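Local coordinates for leucine aminopeptidase 1 (Caenorhabditis elegans, PDB 2HC9), which removes N-terminal amino acids, preferably leucine, from peptides as a zinc-dependent M17 aminopeptidase and probably serves as a digestive enzyme, at the interface of chains A and B and the interface of chains A and C. Sequence-based numbering; all coordinates share one arbitrary frame. Chains: chain A/B/C, Leucine aminopeptidase 1.

Contact 1: the interface of chains A and B. Residues chain A 180-182, 256, 306; chain B 315, 317-320.
B:Lys315 meets A:Glu306 tip to tip, and their salt bridge is a charged link across this subunit contact: the ammonium NZ of B:Lys315 lies 2.6 Å from the carboxylate OE2 of A:Glu306, on its syn side and 15° out of the carboxylate plane. The lysine chain bends at chi3 and chi4 (-94° at the last), which swings its tip round to the glutamate. On the way its methylene CD passes over one face of the A:Tyr256 ring, 3.6 Å from the centroid and offset toward the rim, a CH-pi contact in which the two side chains run past each other in opposite directions.

A second direct polar contact comes from A:Asn182, whose amide ND2 donates to the backbone O of B:Ile319 at 2.9 Å. The acceptor lies in the plane of the amide, whereas the donor stands above the carbonyl plane. The same amide stacks on the carboxylate of B:Asp318, their planes 25° apart.

Waters add bridges. One molecule joins the backbone N of A:Ala181 to OD1 of B:Asp318; another is shared by B:Lys315 NZ, A:Glu306 OE1 and A:Ala181 O.

Apolar packing is modest, with A:Pro180 CG 3.9 Å from CD1 of B:Ile319. Together these contacts fasten the loop of one subunit that carries B:Lys315 against its neighbour, and so probably help hold the aminopeptidase hexamer together.

Contact 2: the interface of chains A and C. Residues chain A 84, 370-371, 375, 399, 401; chain C 404, 406, 409-410, 432.
C:Leu404 points its tip at the imidazole of A:His375, joining two catalytic domains of the M17 leucine aminopeptidase family across a two-fold symmetric interface. The tightly packed part lies here. Methyl CD1 of C:Leu404 sits over the centre of the ring, 3.5 Å from the centroid of A:His375, in a CH-pi contact. The other branch of C:Leu404, its CD2, leans toward the NE2 and CD2 side of the A:His375 ring and packs 3.9 Å from CB of A:Ala401. With chi1 at -75°, CG of C:Leu404 stands anti to its carbonyl carbon, and the fork of the side chain reaches across to both partners.

The opposite face of the imidazole is backed within chain A by CB of A:Leu399, offset toward the rim, so the ring is held between two aliphatic groups. Its rotation is further fixed by NE2 of A:His375, which donates to the backbone O of A:Gly84 at 2.8 Å, the acceptor lying in the ring plane. At CE1 of A:His375, methyl CD1 of C:Leu409 closes in to 3.8 Å, crossing the histidine at a slant.

Contacts are sparser and wetter toward A:Leu370. The backbone O of A:Leu370, near the end of helix 367-371, has CG of C:Pro432 3.5 Å away, but a polar link to chain C runs through a water. That water lies 2.8 Å from A:Leu370 O and 3.0 Å from the backbone N of C:Leu404.

Contact 3: the interface of chains A and B. Residues chain A 256, 269-273; chain B 315-317.
B:Asp317 presses its carboxylate against the backbone of A:Asn271 and A:Lys273, a turn in the M17 catalytic domain that leads into the 3-10 helix 272-276. OD1 of B:Asp317 accepts from the backbone N of A:Asn271 at 2.9 Å through its syn lone pair, in a nearly straight bond (169° at H). OD2 of B:Asp317 takes the backbone N of A:Lys273 at 3.0 Å, met nearly along the C-O axis. The carboxylate thus caps the start of the short helix, whose N-terminal end would probably stabilise its negative charge. The chain of A:Lys273, extended beyond CG, crosses the aspartate at a slant, CD of A:Lys273 lying 3.9 Å from CB of B:Asp317.

Beside it, the phenol OH of A:Tyr256 donates to the backbone O of B:Pro316 at 2.6 Å, in the carbonyl plane and on a lone pair. The proline ring crosses the tyrosine at about a right angle, and CD of B:Pro316 rests 3.7 Å from SD of A:Met269; A:Pro270 flanks its CB. A phenylalanine at A:Tyr256 would probably leave the carbonyl of B:Pro316 without its hydroxyl donor and the B:Lys315-B:Asp317 segment less firmly held.

Further out, waters extend the grip on B:Asp317: one joins its OD1 to A:Asn271 OD1, another its backbone O to NZ of A:Lys273. CB of A:Met272 loosely backs the face of the A:Tyr256 ring opposite B:Lys315, so the phenol ring lies between a residue of its own chain and one of the partner.

Contact 1: the interface of chains A and B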
loop_
_atom_site.group_PDB
_atom_site.type_symbol
_atom_site.label_atom_id
_atom_site.label_comp_id
_atom_site.label_asym_id
_atom_site.label_seq_id
_atom_site.Cartn_x
_atom_site.Cartn_y
_atom_site.Cartn_z
ATOM N N PRO A 180 29.587 -2.661 -8.325
ATOM C CA PRO A 180 28.291 -3.251 -8.672
ATOM C C PRO A 180 28.422 -4.742 -8.921
ATOM O O PRO A 180 29.490 -5.209 -9.291
ATOM C CB PRO A 180 27.916 -2.553 -9.975
ATOM C CG PRO A 180 29.210 -2.068 -10.562
ATOM C CD PRO A 180 30.086 -1.734 -9.360
ATOM N N ALA A 181 27.343 -5.487 -8.729
ATOM C CA ALA A 181 27.434 -6.941 -8.803
ATOM C C ALA A 181 27.566 -7.507 -10.215
ATOM O O ALA A 181 27.907 -8.690 -10.365
ATOM C CB ALA A 181 26.233 -7.574 -8.106
ATOM N N ASN A 182 27.271 -6.709 -11.250
ATOM C CA ASN A 182 27.605 -7.158 -12.616
ATOM C C ASN A 182 29.114 -7.279 -12.838
ATOM O O ASN A 182 29.585 -7.954 -13.760
ATOM C CB ASN A 182 26.922 -6.331 -13.712
ATOM C CG ASN A 182 27.332 -4.885 -13.692
ATOM O OD1 ASN A 182 27.542 -4.303 -12.621
ATOM N ND2 ASN A 182 27.434 -4.282 -14.872
ATOM N N TYR A 256 24.748 -10.121 -4.674
ATOM C CA TYR A 256 23.558 -9.313 -4.921
ATOM C C TYR A 256 22.370 -10.033 -4.367
ATOM O O TYR A 256 22.260 -11.246 -4.518
ATOM C CB TYR A 256 23.325 -9.103 -6.432
ATOM C CG TYR A 256 22.385 -7.960 -6.666
ATOM C CD1 TYR A 256 22.861 -6.642 -6.701
ATOM C CD2 TYR A 256 21.010 -8.180 -6.797
ATOM C CE1 TYR A 256 21.990 -5.565 -6.901
ATOM C CE2 TYR A 256 20.137 -7.134 -7.009
ATOM C CZ TYR A 256 20.620 -5.846 -7.054
ATOM O OH TYR A 256 19.725 -4.854 -7.258
ATOM N N GLU A 306 24.814 -15.506 -5.191
ATOM C CA GLU A 306 23.904 -14.460 -5.643
ATOM C C GLU A 306 22.476 -14.986 -5.531
ATOM O O GLU A 306 22.201 -16.106 -5.957
ATOM C CB GLU A 306 24.233 -14.017 -7.076
ATOM C CG GLU A 306 23.236 -12.910 -7.570
ATOM C CD GLU A 306 23.666 -12.190 -8.848
ATOM O OE1 GLU A 306 24.886 -12.066 -9.097
ATOM O OE2 GLU A 306 22.767 -11.735 -9.601
ATOM N N LYS B 315 20.115 -5.460 -13.002
ATOM C CA LYS B 315 19.760 -5.386 -11.580
ATOM C C LYS B 315 20.053 -3.936 -11.156
ATOM O O LYS B 315 21.050 -3.387 -11.592
ATOM C CB LYS B 315 20.742 -6.227 -10.737
ATOM C CG LYS B 315 20.860 -7.687 -11.016
ATOM C CD LYS B 315 21.883 -8.335 -10.117
ATOM C CE LYS B 315 23.208 -8.542 -10.818
ATOM N NZ LYS B 315 23.309 -9.888 -11.410
ATOM N N ASP B 317 21.796 -1.031 -9.438
ATOM C CA ASP B 317 23.200 -0.915 -8.986
ATOM C C ASP B 317 24.167 -1.235 -10.122
ATOM O O ASP B 317 25.319 -0.763 -10.098
ATOM C CB ASP B 317 23.575 -1.816 -7.799
ATOM C CG ASP B 317 22.914 -1.397 -6.497
ATOM O OD1 ASP B 317 22.265 -0.327 -6.430
ATOM O OD2 ASP B 317 23.048 -2.183 -5.536
ATOM N N ASP B 318 23.726 -2.035 -11.095
ATOM C CA ASP B 318 24.607 -2.395 -12.225
ATOM C C ASP B 318 25.111 -1.121 -12.905
ATOM O O ASP B 318 24.362 -0.159 -13.055
ATOM C CB ASP B 318 23.873 -3.207 -13.285
ATOM C CG ASP B 318 23.727 -4.684 -12.931
ATOM O OD1 ASP B 318 24.194 -5.147 -11.853
ATOM O OD2 ASP B 318 23.114 -5.385 -13.762
ATOM N N ILE B 319 26.375 -1.115 -13.320
ATOM C CA ILE B 319 26.906 0.007 -14.104
ATOM C C ILE B 319 27.318 -0.536 -15.467
ATOM O O ILE B 319 28.083 -1.519 -15.545
ATOM C CB ILE B 319 28.143 0.674 -13.423
ATOM C CG1 ILE B 319 27.722 1.267 -12.064
ATOM C CG2 ILE B 319 28.703 1.820 -14.354
ATOM C CD1 ILE B 319 28.914 1.778 -11.207
ATOM N N ILE B 320 26.789 0.077 -16.523
ATOM C CA ILE B 320 27.117 -0.332 -17.898
ATOM C C ILE B 320 27.772 0.818 -18.686
ATOM O O ILE B 320 27.627 1.995 -18.324
ATOM C CB ILE B 320 25.836 -0.870 -18.630
ATOM C CG1 ILE B 320 24.770 0.246 -18.769
ATOM C CG2 ILE B 320 25.343 -2.146 -17.902
ATOM C CD1 ILE B 320 23.634 -0.134 -19.729
HETATM O O HOH W 1 24.602 -4.770 -9.179
HETATM O O HOH W 2 25.940 -10.573 -11.004
#

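Contact 2: the interface of chains A and C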
loop_
_atom_site.group_PDB
_atom_site.type_symbol
_atom_site.label_atom_id
_atom_site.label_comp_id
_atom_site.label_asym_id
_atom_site.label_seq_id
_atom_site.Cartn_x
_atom_site.Cartn_y
_atom_site.Cartn_z
ATOM N N GLY A 84 26.980 5.642 25.219
ATOM C CA GLY A 84 26.683 4.748 24.072
ATOM C C GLY A 84 27.568 4.991 22.845
ATOM O O GLY A 84 27.630 4.147 21.930
ATOM N N LEU A 370 16.957 -1.797 16.131
ATOM C CA LEU A 370 17.507 -2.281 17.381
ATOM C C LEU A 370 18.700 -1.431 17.836
ATOM O O LEU A 370 18.732 -0.940 18.976
ATOM C CB LEU A 370 17.877 -3.762 17.251
ATOM C CG LEU A 370 18.223 -4.521 18.547
ATOM C CD1 LEU A 370 17.945 -6.030 18.344
ATOM C CD2 LEU A 370 19.714 -4.310 18.907
ATOM N N SER A 371 19.698 -1.273 16.957
ATOM C CA SER A 371 20.960 -0.631 17.340
ATOM C C SER A 371 21.257 0.648 16.563
ATOM O O SER A 371 22.303 1.264 16.766
ATOM C CB SER A 371 22.133 -1.622 17.201
ATOM O OG SER A 371 22.354 -2.007 15.846
ATOM N N HIS A 375 25.870 1.430 15.012
ATOM C CA HIS A 375 26.275 0.290 15.851
ATOM C C HIS A 375 25.891 -1.028 15.171
ATOM O O HIS A 375 24.710 -1.241 14.809
ATOM C CB HIS A 375 25.535 0.318 17.209
ATOM C CG HIS A 375 25.972 1.419 18.128
ATOM N ND1 HIS A 375 25.738 2.752 17.866
ATOM C CD2 HIS A 375 26.621 1.375 19.321
ATOM C CE1 HIS A 375 26.185 3.479 18.872
ATOM N NE2 HIS A 375 26.729 2.669 19.767
ATOM N N LEU A 399 31.398 0.694 15.993
ATOM C CA LEU A 399 30.576 0.534 17.213
ATOM C C LEU A 399 29.761 -0.738 17.210
ATOM O O LEU A 399 29.348 -1.221 16.144
ATOM C CB LEU A 399 29.654 1.741 17.388
ATOM C CG LEU A 399 30.399 3.053 17.696
ATOM C CD1 LEU A 399 29.444 4.246 17.652
ATOM C CD2 LEU A 399 31.007 2.942 19.091
ATOM N N ALA A 401 26.576 -2.758 19.601
ATOM C CA ALA A 401 25.577 -2.747 20.670
ATOM C C ALA A 401 25.071 -4.174 20.861
ATOM O O ALA A 401 25.064 -4.990 19.911
ATOM C CB ALA A 401 24.382 -1.795 20.287
ATOM N N LEU C 404 20.421 1.685 23.756
ATOM C CA LEU C 404 21.573 2.597 23.689
ATOM C C LEU C 404 21.216 3.982 24.183
ATOM O O LEU C 404 20.150 4.533 23.829
ATOM C CB LEU C 404 22.083 2.750 22.245
ATOM C CG LEU C 404 22.889 1.609 21.631
ATOM C CD1 LEU C 404 23.048 1.856 20.107
ATOM C CD2 LEU C 404 24.244 1.495 22.334
ATOM N N ALA C 406 22.643 7.532 23.737
ATOM C CA ALA C 406 23.618 8.349 22.979
ATOM C C ALA C 406 22.986 9.638 22.421
ATOM O O ALA C 406 22.767 9.745 21.223
ATOM C CB ALA C 406 24.258 7.502 21.855
ATOM N N LEU C 409 24.891 11.184 19.499
ATOM C CA LEU C 409 24.780 10.531 18.181
ATOM C C LEU C 409 23.381 10.644 17.581
ATOM O O LEU C 409 23.250 10.717 16.364
ATOM C CB LEU C 409 25.153 9.050 18.270
ATOM C CG LEU C 409 26.621 8.732 18.595
ATOM C CD1 LEU C 409 26.763 7.188 18.612
ATOM C CD2 LEU C 409 27.564 9.374 17.547
ATOM N N PHE C 410 22.348 10.633 18.424
ATOM C CA PHE C 410 20.984 10.395 17.935
ATOM C C PHE C 410 20.031 11.586 18.035
ATOM O O PHE C 410 19.024 11.621 17.346
ATOM C CB PHE C 410 20.346 9.188 18.646
ATOM C CG PHE C 410 21.139 7.901 18.547
ATOM C CD1 PHE C 410 21.898 7.594 17.407
ATOM C CD2 PHE C 410 21.055 6.961 19.579
ATOM C CE1 PHE C 410 22.607 6.390 17.308
ATOM C CE2 PHE C 410 21.751 5.724 19.505
ATOM C CZ PHE C 410 22.529 5.434 18.356
ATOM N N PRO C 432 18.037 4.030 17.002
ATOM C CA PRO C 432 16.841 3.152 17.062
ATOM C C PRO C 432 15.626 4.075 17.330
ATOM O O PRO C 432 15.725 4.947 18.189
ATOM C CB PRO C 432 17.101 2.274 18.308
ATOM C CG PRO C 432 18.538 2.494 18.705
ATOM C CD PRO C 432 19.025 3.761 18.074
HETATM O O HOH W 3 19.759 -0.292 21.551
#

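Contact 3: the interface of chains A and B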
loop_
_atom_site.group_PDB
_atom_site.type_symbol
_atom_site.label_atom_id
_atom_site.label_comp_id
_atom_site.label_asym_id
_atom_site.label_seq_id
_atom_site.Cartn_x
_atom_site.Cartn_y
_atom_site.Cartn_z
ATOM N N TYR A 256 24.748 -10.121 -4.674
ATOM C CA TYR A 256 23.558 -9.313 -4.921
ATOM C C TYR A 256 22.370 -10.033 -4.367
ATOM O O TYR A 256 22.260 -11.246 -4.518
ATOM C CB TYR A 256 23.325 -9.103 -6.432
ATOM C CG TYR A 256 22.385 -7.960 -6.666
ATOM C CD1 TYR A 256 22.861 -6.642 -6.701
ATOM C CD2 TYR A 256 21.010 -8.180 -6.797
ATOM C CE1 TYR A 256 21.990 -5.565 -6.901
ATOM C CE2 TYR A 256 20.137 -7.134 -7.009
ATOM C CZ TYR A 256 20.620 -5.846 -7.054
ATOM O OH TYR A 256 19.725 -4.854 -7.258
ATOM N N MET A 269 15.230 -2.750 -3.701
ATOM C CA MET A 269 16.292 -3.540 -4.348
ATOM C C MET A 269 17.579 -2.761 -4.662
ATOM O O MET A 269 18.675 -3.335 -4.601
ATOM C CB MET A 269 15.783 -4.264 -5.613
ATOM C CG MET A 269 16.681 -5.426 -6.028
ATOM S SD MET A 269 16.179 -6.190 -7.594
ATOM C CE MET A 269 14.609 -6.926 -7.122
ATOM N N PRO A 270 17.476 -1.466 -5.035
ATOM C CA PRO A 270 18.742 -0.732 -5.153
ATOM C C PRO A 270 19.536 -0.784 -3.829
ATOM O O PRO A 270 18.935 -0.860 -2.743
ATOM C CB PRO A 270 18.294 0.707 -5.443
ATOM C CG PRO A 270 16.914 0.562 -6.117
ATOM C CD PRO A 270 16.303 -0.639 -5.396
ATOM N N ASN A 271 20.863 -0.769 -3.947
ATOM C CA ASN A 271 21.818 -0.937 -2.833
ATOM C C ASN A 271 22.173 -2.376 -2.525
ATOM O O ASN A 271 23.087 -2.608 -1.742
ATOM C CB ASN A 271 21.389 -0.265 -1.508
ATOM C CG ASN A 271 21.064 1.210 -1.662
ATOM O OD1 ASN A 271 21.532 1.872 -2.592
ATOM N ND2 ASN A 271 20.278 1.734 -0.721
ATOM N N MET A 272 21.476 -3.339 -3.140
ATOM C CA MET A 272 21.680 -4.735 -2.759
ATOM C C MET A 272 22.970 -5.415 -3.266
ATOM O O MET A 272 23.245 -6.556 -2.880
ATOM C CB MET A 272 20.445 -5.594 -3.059
ATOM C CG MET A 272 19.240 -5.266 -2.146
ATOM S SD MET A 272 19.620 -5.478 -0.392
ATOM C CE MET A 272 19.891 -3.803 0.141
ATOM N N LYS A 273 23.781 -4.705 -4.056
ATOM C CA LYS A 273 25.208 -5.070 -4.216
ATOM C C LYS A 273 25.957 -5.087 -2.871
ATOM O O LYS A 273 27.020 -5.704 -2.763
ATOM C CB LYS A 273 25.921 -4.075 -5.162
ATOM C CG LYS A 273 26.257 -2.723 -4.466
ATOM C CD LYS A 273 26.702 -1.658 -5.476
ATOM C CE LYS A 273 26.733 -0.273 -4.785
ATOM N NZ LYS A 273 27.479 0.754 -5.628
ATOM N N LYS B 315 20.115 -5.460 -13.002
ATOM C CA LYS B 315 19.760 -5.386 -11.580
ATOM C C LYS B 315 20.053 -3.936 -11.156
ATOM O O LYS B 315 21.050 -3.387 -11.592
ATOM C CB LYS B 315 20.742 -6.227 -10.737
ATOM C CG LYS B 315 20.860 -7.687 -11.016
ATOM C CD LYS B 315 21.883 -8.335 -10.117
ATOM C CE LYS B 315 23.208 -8.542 -10.818
ATOM N NZ LYS B 315 23.309 -9.888 -11.410
ATOM N N PRO B 316 19.228 -3.317 -10.315
ATOM C CA PRO B 316 19.611 -1.951 -9.907
ATOM C C PRO B 316 20.905 -1.965 -9.098
ATOM O O PRO B 316 21.066 -2.819 -8.221
ATOM C CB PRO B 316 18.446 -1.486 -9.027
ATOM C CG PRO B 316 17.726 -2.782 -8.620
ATOM C CD PRO B 316 17.941 -3.747 -9.737
ATOM N N ASP B 317 21.796 -1.031 -9.438
ATOM C CA ASP B 317 23.200 -0.915 -8.986
ATOM C C ASP B 317 24.167 -1.235 -10.122
ATOM O O ASP B 317 25.319 -0.763 -10.098
ATOM C CB ASP B 317 23.575 -1.816 -7.799
ATOM C CG ASP B 317 22.914 -1.397 -6.497
ATOM O OD1 ASP B 317 22.265 -0.327 -6.430
ATOM O OD2 ASP B 317 23.048 -2.183 -5.536
HETATM O O HOH W 4 25.892 0.937 -7.967
HETATM O O HOH W 5 23.423 1.479 -4.595
#

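Contacts 1 and 3 belong to one A-B interface: their centres are about 6 Å apart, and they share A:Tyr256, B:Lys315 and B:Asp317, so one tyrosine serves two neighbouring patches. Contact 2 involves a different partner, chain C; its centre is about 31 Å from that of contact 1 and about 26 Å from that of contact 3. Chain A therefore joins two neighbours through separate surfaces, one interface two-fold symmetric and the other not, a combination that suits the deposited six-subunit assembly. The centre of contact 3 lies about 7 Å from the predicted active-site A:Lys264, against about 22 Å for contact 2, so A-B packing may help to shape the catalytic surroundings.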